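Local coordinates for protein alcohol dehydrogenase, zinc-containing (Thermotoga maritima, PDB 1VJ0) that probably acts as a zinc-dependent oxidoreductase of the medium-chain dehydrogenase family, each subunit carrying two zinc ions, at residues 123-128 / 329-334; 108-113 / 157-162. All coordinates share one frame; numbering follows the deposited sequence.

Interaction 1 (123-128 / 329-334). With ZN (zinc ion), chain E.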
ATOM      1  N   GLU A 123       5.376  -3.343 -13.737  1.00 27.57           N
ATOM      2  CA  GLU A 123       6.782  -3.220 -13.392  1.00 27.50           C
ATOM      3  C   GLU A 123       7.628  -3.164 -14.667  1.00 27.23           C
ATOM      4  O   GLU A 123       8.404  -4.066 -14.939  1.00 26.82           O
ATOM      5  CB  GLU A 123       7.198  -4.447 -12.568  1.00 27.26           C
ATOM      6  CG  GLU A 123       6.460  -4.607 -11.254  1.00 27.54           C
ATOM      7  CD  GLU A 123       6.488  -6.023 -10.672  1.00 29.58           C
ATOM      8  OE1 GLU A 123       6.462  -7.048 -11.396  1.00 26.69           O
ATOM      9  OE2 GLU A 123       6.483  -6.107  -9.434  1.00 32.21           O
ATOM     10  N   PRO A 124       7.517  -2.085 -15.434  1.00 28.91           N
ATOM     11  CA  PRO A 124       8.196  -1.994 -16.719  1.00 28.95           C
ATOM     12  C   PRO A 124       9.716  -2.055 -16.659  1.00 28.71           C
ATOM     13  O   PRO A 124      10.340  -2.468 -17.648  1.00 28.66           O
ATOM     14  CB  PRO A 124       7.747  -0.638 -17.285  1.00 30.48           C
ATOM     15  CG  PRO A 124       6.880  -0.012 -16.272  1.00 30.13           C
ATOM     16  CD  PRO A 124       6.734  -0.878 -15.134  1.00 28.71           C
ATOM     17  N   TYR A 125      10.297  -1.687 -15.522  1.00 26.98           N
ATOM     18  CA  TYR A 125      11.762  -1.809 -15.321  1.00 26.00           C
ATOM     19  C   TYR A 125      12.159  -3.277 -15.449  1.00 25.92           C
ATOM     20  O   TYR A 125      13.340  -3.606 -15.709  1.00 25.25           O
ATOM     21  CB  TYR A 125      12.199  -1.172 -13.960  1.00 26.11           C
ATOM     22  CG  TYR A 125      11.264  -1.432 -12.820  1.00 24.53           C
ATOM     23  CD1 TYR A 125      10.162  -0.607 -12.568  1.00 27.40           C
ATOM     24  CD2 TYR A 125      11.425  -2.552 -12.028  1.00 27.45           C
ATOM     25  CE1 TYR A 125       9.261  -0.917 -11.563  1.00 25.79           C
ATOM     26  CE2 TYR A 125      10.547  -2.854 -11.013  1.00 26.63           C
ATOM     27  CZ  TYR A 125       9.458  -2.054 -10.806  1.00 27.62           C
ATOM     28  OH  TYR A 125       8.614  -2.442  -9.789  1.00 26.65           O
ATOM     29  N   LEU A 126      11.201  -4.197 -15.257  1.00 25.34           N
ATOM     30  CA  LEU A 126      11.488  -5.650 -15.399  1.00 25.18           C
ATOM     31  C   LEU A 126      11.200  -6.273 -16.796  1.00 26.07           C
ATOM     32  O   LEU A 126      11.326  -7.482 -16.994  1.00 26.48           O
ATOM     33  CB  LEU A 126      10.784  -6.482 -14.315  1.00 25.12           C
ATOM     34  CG  LEU A 126      11.040  -6.063 -12.871  1.00 22.42           C
ATOM     35  CD1 LEU A 126      10.253  -6.861 -11.850  1.00 20.11           C
ATOM     36  CD2 LEU A 126      12.502  -6.095 -12.597  1.00 26.08           C
ATOM     37  N   CYS A 127      10.854  -5.448 -17.757  1.00 27.93           N
ATOM     38  CA  CYS A 127      10.514  -5.920 -19.093  1.00 28.26           C
ATOM     39  C   CYS A 127      11.739  -6.665 -19.658  1.00 28.85           C
ATOM     40  O   CYS A 127      12.844  -6.158 -19.621  1.00 27.94           O
ATOM     41  CB  CYS A 127      10.182  -4.722 -19.949  1.00 30.13           C
ATOM     42  SG  CYS A 127       9.970  -5.112 -21.706  1.00 28.78           S
ATOM     43  N   PRO A 128      11.574  -7.891 -20.116  1.00 29.81           N
ATOM     44  CA  PRO A 128      12.713  -8.612 -20.688  1.00 30.84           C
ATOM     45  C   PRO A 128      13.169  -8.062 -22.061  1.00 31.35           C
ATOM     46  O   PRO A 128      14.163  -8.523 -22.585  1.00 31.38           O
ATOM     47  CB  PRO A 128      12.182 -10.046 -20.828  1.00 31.05           C
ATOM     48  CG  PRO A 128      10.657  -9.890 -20.934  1.00 30.27           C
ATOM     49  CD  PRO A 128      10.326  -8.653 -20.166  1.00 29.79           C
ATOM     50  N   THR A 329       9.727   5.071 -16.168  1.00 28.09           N
ATOM     51  CA  THR A 329       9.336   6.434 -16.445  1.00 27.96           C
ATOM     52  C   THR A 329       8.686   7.156 -15.266  1.00 27.82           C
ATOM     53  O   THR A 329       8.864   8.325 -15.160  1.00 27.66           O
ATOM     54  CB  THR A 329       8.414   6.453 -17.649  1.00 28.39           C
ATOM     55  OG1 THR A 329       9.167   6.040 -18.801  1.00 32.04           O
ATOM     56  CG2 THR A 329       7.907   7.855 -17.951  1.00 27.66           C
ATOM     57  N   SER A 330       7.970   6.460 -14.382  1.00 27.77           N
ATOM     58  CA  SER A 330       7.458   7.102 -13.188  1.00 27.33           C
ATOM     59  C   SER A 330       8.614   7.556 -12.289  1.00 27.07           C
ATOM     60  O   SER A 330       8.598   8.656 -11.739  1.00 26.21           O
ATOM     61  CB  SER A 330       6.455   6.213 -12.419  1.00 29.01           C
ATOM     62  OG  SER A 330       7.123   5.128 -11.727  1.00 31.49           O
ATOM     63  N   HIS A 331       9.652   6.747 -12.158  1.00 26.36           N
ATOM     64  CA  HIS A 331      10.776   7.142 -11.356  1.00 25.45           C
ATOM     65  C   HIS A 331      11.533   8.307 -11.989  1.00 27.02           C
ATOM     66  O   HIS A 331      12.017   9.211 -11.275  1.00 26.33           O
ATOM     67  CB  HIS A 331      11.739   5.971 -11.151  1.00 23.76           C
ATOM     68  CG  HIS A 331      11.109   4.761 -10.563  1.00 25.13           C
ATOM     69  ND1 HIS A 331      11.224   3.513 -11.144  1.00 22.78           N
ATOM     70  CD2 HIS A 331      10.315   4.599  -9.471  1.00 26.13           C
ATOM     71  CE1 HIS A 331      10.567   2.623 -10.406  1.00 25.37           C
ATOM     72  NE2 HIS A 331       9.998   3.255  -9.388  1.00 23.51           N
ATOM     73  N   PHE A 332      11.663   8.247 -13.312  1.00 27.12           N
ATOM     74  CA  PHE A 332      12.271   9.314 -14.143  1.00 28.18           C
ATOM     75  C   PHE A 332      11.670  10.720 -13.847  1.00 28.72           C
ATOM     76  O   PHE A 332      12.355  11.682 -13.493  1.00 26.58           O
ATOM     77  CB  PHE A 332      12.153   8.877 -15.634  1.00 29.33           C
ATOM     78  CG  PHE A 332      12.379   9.979 -16.641  1.00 29.88           C
ATOM     79  CD1 PHE A 332      13.603  10.598 -16.773  1.00 32.62           C
ATOM     80  CD2 PHE A 332      11.359  10.393 -17.435  1.00 30.53           C
ATOM     81  CE1 PHE A 332      13.777  11.623 -17.739  1.00 32.46           C
ATOM     82  CE2 PHE A 332      11.526  11.423 -18.375  1.00 35.08           C
ATOM     83  CZ  PHE A 332      12.731  12.021 -18.510  1.00 32.15           C
ATOM     84  N   VAL A 333      10.363  10.811 -13.956  1.00 28.94           N
ATOM     85  CA  VAL A 333       9.677  12.069 -13.774  1.00 29.17           C
ATOM     86  C   VAL A 333       9.874  12.581 -12.336  1.00 28.49           C
ATOM     87  O   VAL A 333      10.173  13.765 -12.097  1.00 27.35           O
ATOM     88  CB  VAL A 333       8.167  11.838 -14.105  1.00 30.03           C
ATOM     89  CG1 VAL A 333       7.275  12.881 -13.472  1.00 34.10           C
ATOM     90  CG2 VAL A 333       7.965  11.738 -15.581  1.00 31.84           C
ATOM     91  N   LYS A 334       9.721  11.698 -11.365  1.00 28.92           N
ATOM     92  CA  LYS A 334       9.849  12.127  -9.973  1.00 29.31           C
ATOM     93  C   LYS A 334      11.281  12.502  -9.610  1.00 28.13           C
ATOM     94  O   LYS A 334      11.535  13.385  -8.781  1.00 26.60           O
ATOM     95  CB  LYS A 334       9.288  11.060  -9.037  1.00 30.25           C
ATOM     96  CG  LYS A 334       7.854  10.727  -9.328  1.00 32.06           C
ATOM     97  CD  LYS A 334       7.341   9.519  -8.552  1.00 30.48           C
ATOM     98  CE  LYS A 334       5.933   9.152  -9.051  1.00 36.95           C
ATOM     99  NZ  LYS A 334       5.384   7.798  -8.579  1.00 37.45           N
TER
HETATM  100 ZN    ZN E 400       7.596  -5.424 -21.688  1.00 22.68          ZN
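Y125 and H331 bring their rings together between a loop that binds zinc and the first turn of helix 329-340, and this one aromatic pair makes nearly all of the contact. The imidazole leads with its CE1 corner: Y125 CD1 lies near the imidazole plane, at the edge of that ring, 3.9 Å from H331 CE1. Relative to the tyrosine ring the approach is oblique, with the two planes inclined at 45° and the ring centroids 5.7 Å apart. No hydrogen bond joins the segments, so the pair holds by van der Waals contact of buried rings. The imidazole is fixed from its own side, since H331 ND1 is hydrogen-bonded to D328 N. Y125 belongs to a short 3-10 turn, and its CG sits between the backbone N and the carbonyl carbon (chi1 40°), which brings the CD1-CE1 side of the ring up to H331. Two residues on, C127 SG binds the zinc ion at 2.4 Å, beside C112, C115 and C118, so the turn is tied to the structural zinc lobe. H185 stacks on H331 and also meets Y125, so helix 170-188 packs beside both rings where the zinc-binding loop meets helix 329-340.

Interaction 2 (108-113 / 157-162); sequences RGITCG and PETDVL. With ZN (zinc ion), chain E.
This is a small, partly buried van der Waals contact in the GroES-like domain, where I110 of the short strand 109-110 packs against the turn that leads into strand 161-164. The two branches of the isoleucine divide the work. Its CG2, anti to the backbone N, meets the aliphatic start of the glutamate, with I110 CG2 3.8 Å from E158 CB. The other branch extends across the threonine, where I110 CD1 comes within 3.6 Å of T159 OG1. That hydroxyl is hydrogen-bonded to Y133 OH and D156 O, so the methyl packs against a polar group whose bonding needs are met elsewhere. Alongside, a water-mediated link between the two backbones runs through one water, which donates to G109 O at 2.7 Å and accepts from D160 N at 3.0 Å. An alanine in place of I110 would lose both branches and would probably open a gap beside E158 and T159. Further along the same segment, C112 SG binds zinc at 2.4 Å. Strand 109-110 pairs antiparallel with strand 131-132, I110 bonding to K131 through the backbone; T159 packs on W106 of strand 103-106, which pairs with strand 161-164 in the large mixed sheet.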
ATOM      1  N   ARG A 108      16.292   6.629 -20.664  1.00 29.44           N
ATOM      2  CA  ARG A 108      17.206   5.827 -21.492  1.00 30.04           C
ATOM      3  C   ARG A 108      16.620   4.517 -21.984  1.00 29.60           C
ATOM      4  O   ARG A 108      17.042   3.986 -23.007  1.00 30.40           O
ATOM      5  CB  ARG A 108      18.484   5.544 -20.679  1.00 30.70           C
ATOM      6  CG  ARG A 108      18.328   4.619 -19.490  1.00 30.99           C
ATOM      7  CD  ARG A 108      19.679   4.305 -18.883  1.00 33.86           C
ATOM      8  NE  ARG A 108      19.590   3.368 -17.789  1.00 34.97           N
ATOM      9  CZ  ARG A 108      19.188   3.698 -16.568  1.00 36.71           C
ATOM     10  NH1 ARG A 108      18.871   4.917 -16.292  1.00 41.00           N
ATOM     11  NH2 ARG A 108      19.101   2.786 -15.614  1.00 37.75           N
ATOM     12  N   GLY A 109      15.630   3.994 -21.258  1.00 29.87           N
ATOM     13  CA  GLY A 109      15.104   2.662 -21.525  1.00 28.62           C
ATOM     14  C   GLY A 109      13.734   2.694 -22.149  1.00 29.13           C
ATOM     15  O   GLY A 109      12.876   3.504 -21.764  1.00 28.74           O
ATOM     16  N   ILE A 110      13.534   1.847 -23.151  1.00 27.67           N
ATOM     17  CA  ILE A 110      12.231   1.712 -23.810  1.00 29.12           C
ATOM     18  C   ILE A 110      11.813   0.266 -23.571  1.00 28.72           C
ATOM     19  O   ILE A 110      12.625  -0.646 -23.733  1.00 28.65           O
ATOM     20  CB  ILE A 110      12.350   1.959 -25.310  1.00 29.05           C
ATOM     21  CG1 ILE A 110      12.694   3.446 -25.592  1.00 30.23           C
ATOM     22  CG2 ILE A 110      11.057   1.509 -26.059  1.00 31.73           C
ATOM     23  CD1 ILE A 110      12.853   3.709 -27.080  1.00 29.99           C
ATOM     24  N   THR A 111      10.596   0.095 -23.104  1.00 28.91           N
ATOM     25  CA  THR A 111      10.054  -1.226 -22.810  1.00 30.15           C
ATOM     26  C   THR A 111       9.022  -1.545 -23.878  1.00 30.48           C
ATOM     27  O   THR A 111       8.632  -0.669 -24.623  1.00 31.98           O
ATOM     28  CB  THR A 111       9.443  -1.262 -21.355  1.00 30.99           C
ATOM     29  OG1 THR A 111       8.349  -0.344 -21.214  1.00 32.67           O
ATOM     30  CG2 THR A 111      10.484  -0.793 -20.346  1.00 32.57           C
ATOM     31  N   CYS A 112       8.599  -2.786 -23.946  1.00 30.19           N
ATOM     32  CA  CYS A 112       7.753  -3.263 -25.032  1.00 30.25           C
ATOM     33  C   CYS A 112       6.309  -2.799 -24.957  1.00 30.27           C
ATOM     34  O   CYS A 112       5.670  -2.629 -25.994  1.00 29.80           O
ATOM     35  CB  CYS A 112       7.864  -4.771 -25.189  1.00 29.62           C
ATOM     36  SG  CYS A 112       6.996  -5.812 -23.967  1.00 27.45           S
ATOM     37  N   GLY A 113       5.801  -2.565 -23.752  1.00 29.65           N
ATOM     38  CA  GLY A 113       4.420  -2.200 -23.592  1.00 29.85           C
ATOM     39  C   GLY A 113       3.410  -3.294 -23.889  1.00 31.09           C
ATOM     40  O   GLY A 113       2.227  -2.979 -24.009  1.00 33.81           O
ATOM     41  N   PRO A 157      10.249   6.942 -31.445  1.00 28.16           N
ATOM     42  CA  PRO A 157       8.979   7.562 -31.033  1.00 28.66           C
ATOM     43  C   PRO A 157       8.509   7.074 -29.689  1.00 29.13           C
ATOM     44  O   PRO A 157       7.826   7.790 -28.973  1.00 30.63           O
ATOM     45  CB  PRO A 157       8.002   7.180 -32.171  1.00 28.19           C
ATOM     46  CG  PRO A 157       8.635   6.024 -32.904  1.00 27.21           C
ATOM     47  CD  PRO A 157      10.117   6.223 -32.723  1.00 27.94           C
ATOM     48  N   GLU A 158       8.897   5.865 -29.321  1.00 29.83           N
ATOM     49  CA  GLU A 158       8.468   5.261 -28.066  1.00 30.22           C
ATOM     50  C   GLU A 158       9.198   5.829 -26.848  1.00 30.74           C
ATOM     51  O   GLU A 158       8.830   5.525 -25.718  1.00 30.66           O
ATOM     52  CB  GLU A 158       8.701   3.752 -28.112  1.00 30.44           C
ATOM     53  CG  GLU A 158       7.840   3.056 -29.129  1.00 32.96           C
ATOM     54  CD  GLU A 158       8.448   3.003 -30.504  1.00 36.21           C
ATOM     55  OE1 GLU A 158       9.568   3.486 -30.698  1.00 36.58           O
ATOM     56  OE2 GLU A 158       7.775   2.470 -31.400  1.00 42.60           O
ATOM     57  N   THR A 159      10.270   6.585 -27.064  1.00 28.64           N
ATOM     58  CA  THR A 159      10.974   7.196 -25.967  1.00 28.58           C
ATOM     59  C   THR A 159      10.080   8.146 -25.112  1.00 29.08           C
ATOM     60  O   THR A 159       9.377   9.059 -25.628  1.00 28.82           O
ATOM     61  CB  THR A 159      12.138   8.063 -26.499  1.00 28.58           C
ATOM     62  OG1 THR A 159      12.963   7.315 -27.399  1.00 28.11           O
ATOM     63  CG2 THR A 159      13.037   8.521 -25.352  1.00 28.42           C
ATOM     64  N   ASP A 160      10.196   7.977 -23.802  1.00 29.39           N
ATOM     65  CA  ASP A 160       9.601   8.933 -22.866  1.00 29.51           C
ATOM     66  C   ASP A 160      10.496  10.147 -22.692  1.00 28.60           C
ATOM     67  O   ASP A 160      11.650  10.070 -22.265  1.00 27.33           O
ATOM     68  CB  ASP A 160       9.284   8.256 -21.540  1.00 30.74           C
ATOM     69  CG  ASP A 160       8.326   7.063 -21.723  1.00 32.82           C
ATOM     70  OD1 ASP A 160       7.338   7.159 -22.477  1.00 34.25           O
ATOM     71  OD2 ASP A 160       8.537   5.975 -21.204  1.00 33.63           O
ATOM     72  N   VAL A 161       9.913  11.300 -23.025  1.00 28.89           N
ATOM     73  CA  VAL A 161      10.623  12.553 -23.049  1.00 29.35           C
ATOM     74  C   VAL A 161       9.946  13.532 -22.102  1.00 29.31           C
ATOM     75  O   VAL A 161       8.706  13.534 -21.912  1.00 27.44           O
ATOM     76  CB  VAL A 161      10.619  13.116 -24.495  1.00 29.97           C
ATOM     77  CG1 VAL A 161      11.361  14.430 -24.559  1.00 29.76           C
ATOM     78  CG2 VAL A 161      11.232  12.084 -25.478  1.00 29.99           C
ATOM     79  N   LEU A 162      10.768  14.422 -21.551  1.00 29.84           N
ATOM     80  CA  LEU A 162      10.295  15.555 -20.779  1.00 29.85           C
ATOM     81  C   LEU A 162      11.048  16.821 -21.259  1.00 29.90           C
ATOM     82  O   LEU A 162      12.259  16.824 -21.265  1.00 27.13           O
ATOM     83  CB  LEU A 162      10.636  15.294 -19.326  1.00 31.10           C
ATOM     84  CG  LEU A 162       9.842  15.883 -18.181  1.00 34.11           C
ATOM     85  CD1 LEU A 162       8.345  15.606 -18.346  1.00 37.53           C
ATOM     86  CD2 LEU A 162      10.338  15.320 -16.825  1.00 33.05           C
TER
HETATM   87 ZN    ZN E 400       7.596  -5.424 -21.688  1.00 22.68          ZN
HETATM   88  O   HOH W   1      12.194   5.939 -22.840  1.00 22.05           O

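Interactions 1 and 2 lie with their centres about 10 Å apart and share a zinc ion, to which 123-128 contributes C127 and 108-113 contributes C112. Along the chain the order is 108-113, 123-128, 157-162, 329-334, so the two contacts interlace. They also touch directly: T329 OG1 is 2.5 Å from D160 OD2, a probable hydrogen bond, and C127 CB packs 3.8 Å from T111 CB. The four-cysteine lobe thus meets both the loop before strand 161-164, within the GroES-like domain, and helix 329-340 from much later in the sequence. D160 also forms a salt bridge with K119 of a neighbouring subunit, so the region also lies at a subunit interface of the four-chain assembly.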